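Local coordinates for protein phytanoyl-CoA dioxygenase (Streptomyces malaysiense, PDB 6ZYL) that catalyses the beta-hydroxylation of thioholgamide as the non-heme monooxygenase ThoJ, probably using iron and 2-oxoglutarate, at residues S101-D106 with H142-W147. Numbering follows the deposited sequence.
Sequences SLLGPD and HAARVW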
loop_
_atom_site.group_PDB
_atom_site.type_symbol
_atom_site.label_atom_id
_atom_site.label_comp_id
_atom_site.label_asym_id
_atom_site.label_seq_id
_atom_site.Cartn_x
_atom_site.Cartn_y
_atom_site.Cartn_z
ATOM N N SER A 101 0.915 3.304 16.816
ATOM C CA SER A 101 1.899 4.185 17.435
ATOM C C SER A 101 2.172 5.421 16.590
ATOM O O SER A 101 2.695 6.412 17.112
ATOM C CB SER A 101 3.201 3.420 17.691
ATOM O OG SER A 101 3.992 3.329 16.520
ATOM N N LEU A 102 1.821 5.393 15.307
ATOM C CA LEU A 102 1.991 6.542 14.429
ATOM C C LEU A 102 0.720 7.363 14.270
ATOM O O LEU A 102 0.787 8.596 14.225
ATOM C CB LEU A 102 2.453 6.084 13.043
ATOM C CG LEU A 102 3.739 5.272 12.920
ATOM C CD1 LEU A 102 4.042 5.023 11.437
ATOM C CD2 LEU A 102 4.900 5.963 13.588
ATOM N N LEU A 103 -0.438 6.707 14.181
ATOM C CA LEU A 103 -1.675 7.374 13.807
ATOM C C LEU A 103 -2.735 7.397 14.899
ATOM O O LEU A 103 -3.746 8.089 14.732
ATOM C CB LEU A 103 -2.283 6.700 12.565
ATOM C CG LEU A 103 -1.404 6.579 11.321
ATOM C CD1 LEU A 103 -2.190 5.938 10.179
ATOM C CD2 LEU A 103 -0.862 7.932 10.908
ATOM N N GLY A 104 -2.548 6.668 15.993
ATOM C CA GLY A 104 -3.543 6.608 17.036
ATOM C C GLY A 104 -4.292 5.292 17.033
ATOM O O GLY A 104 -4.033 4.403 16.217
ATOM N N PRO A 105 -5.251 5.148 17.951
ATOM C CA PRO A 105 -5.926 3.855 18.132
ATOM C C PRO A 105 -7.096 3.574 17.203
ATOM O O PRO A 105 -7.635 2.458 17.257
ATOM C CB PRO A 105 -6.408 3.940 19.593
ATOM C CG PRO A 105 -6.721 5.402 19.777
ATOM C CD PRO A 105 -5.689 6.152 18.943
ATOM N N ASP A 106 -7.503 4.522 16.362
ATOM C CA ASP A 106 -8.617 4.336 15.437
ATOM C C ASP A 106 -8.051 4.193 14.031
ATOM O O ASP A 106 -7.508 5.154 13.472
ATOM C CB ASP A 106 -9.597 5.502 15.519
ATOM C CG ASP A 106 -10.128 5.716 16.923
ATOM O OD1 ASP A 106 -10.453 4.715 17.595
ATOM O OD2 ASP A 106 -10.220 6.882 17.353
ATOM N N HIS A 142 -2.796 11.811 9.240
ATOM C CA HIS A 142 -3.635 10.700 9.672
ATOM C C HIS A 142 -3.635 9.540 8.682
ATOM O O HIS A 142 -4.621 8.803 8.585
ATOM C CB HIS A 142 -5.066 11.183 9.909
ATOM C CG HIS A 142 -5.160 12.356 10.836
ATOM N ND1 HIS A 142 -4.787 12.284 12.160
ATOM C CD2 HIS A 142 -5.573 13.629 10.630
ATOM C CE1 HIS A 142 -4.972 13.460 12.732
ATOM N NE2 HIS A 142 -5.449 14.294 11.826
ATOM N N ALA A 143 -2.538 9.342 7.958
ATOM C CA ALA A 143 -2.450 8.212 7.048
ATOM C C ALA A 143 -1.002 7.759 6.929
ATOM O O ALA A 143 -0.066 8.524 7.169
ATOM C CB ALA A 143 -3.010 8.555 5.663
ATOM N N ALA A 144 -0.838 6.497 6.541
ATOM C CA ALA A 144 0.475 5.912 6.316
ATOM C C ALA A 144 0.300 4.676 5.448
ATOM O O ALA A 144 -0.701 3.964 5.569
ATOM C CB ALA A 144 1.163 5.546 7.637
ATOM N N ARG A 145 1.265 4.437 4.567
ATOM C CA ARG A 145 1.288 3.241 3.738
ATOM C C ARG A 145 2.320 2.272 4.303
ATOM O O ARG A 145 3.491 2.632 4.466
ATOM C CB ARG A 145 1.612 3.578 2.283
ATOM C CG ARG A 145 1.769 2.349 1.402
ATOM C CD ARG A 145 1.761 2.706 -0.076
ATOM N NE ARG A 145 0.431 3.098 -0.536
ATOM C CZ ARG A 145 0.110 3.296 -1.809
ATOM N NH1 ARG A 145 1.024 3.138 -2.756
ATOM N NH2 ARG A 145 -1.125 3.650 -2.137
ATOM N N VAL A 146 1.882 1.053 4.602
ATOM C CA VAL A 146 2.761 -0.012 5.073
ATOM C C VAL A 146 3.156 -0.856 3.870
ATOM O O VAL A 146 2.297 -1.448 3.206
ATOM C CB VAL A 146 2.082 -0.865 6.156
ATOM C CG1 VAL A 146 2.995 -2.010 6.575
ATOM C CG2 VAL A 146 1.712 0.002 7.352
ATOM N N TRP A 147 4.454 -0.911 3.593
ATOM C CA TRP A 147 5.029 -1.566 2.419
ATOM C C TRP A 147 5.701 -2.845 2.907
ATOM O O TRP A 147 6.838 -2.813 3.386
ATOM C CB TRP A 147 6.010 -0.614 1.747
ATOM C CG TRP A 147 6.464 -0.952 0.368
ATOM C CD1 TRP A 147 5.730 -0.895 -0.779
ATOM C CD2 TRP A 147 7.785 -1.345 -0.017
ATOM N NE1 TRP A 147 6.510 -1.244 -1.856
ATOM C CE2 TRP A 147 7.776 -1.527 -1.414
ATOM C CE3 TRP A 147 8.973 -1.568 0.685
ATOM C CZ2 TRP A 147 8.910 -1.922 -2.121
ATOM C CZ3 TRP A 147 10.099 -1.961 -0.020
ATOM C CH2 TRP A 147 10.059 -2.134 -1.407
HETATM O O HOH W 1 -3.430 10.185 13.371
#
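Leu103, in the last turn of helix 93-103, lays both methyls of its isobutyl group against the backbone at the start of strand 143-149. The tight part is small: two methyls on peptide backbone, with one methyl-to-methyl pair. CD2 rests 3.7 Å from Ala143 N, on the peptide that joins His142 to Ala143. CD1 lies over Ala143 CA and meets the methyl of Ala144, with CD1 to Ala144 CB at 4.2 Å. CG stands anti to the carbonyl carbon (chi1 -55°), which carries the fork off the helix end and across to the strand. With an alanine in place of Leu103 both methyls would be gone, which is likely to open a gap over the Ala143 backbone and leave the Ala144 methyl without this partner. The side toward the His142 ring is looser and bridged by water: one water bonds Leu103 O, at a short 2.5 Å, and His142 ND1, in the plane of the imidazole at its edge. Beyond Leu103 the chain turns off through Gly104, the first residue past the helix, with positive phi (105°). Phe32 of helix 28-35 touches Leu102 and Ala144, as does Val211 of strand 209-212, and Ala143 turns its methyl the other way, onto Ile237. The contact thus packs a helix end on a strand held between 209-212 and 229-237 in the larger sheet of the double-stranded beta-helix (jelly-roll) characteristic of PhyH-family oxygenases.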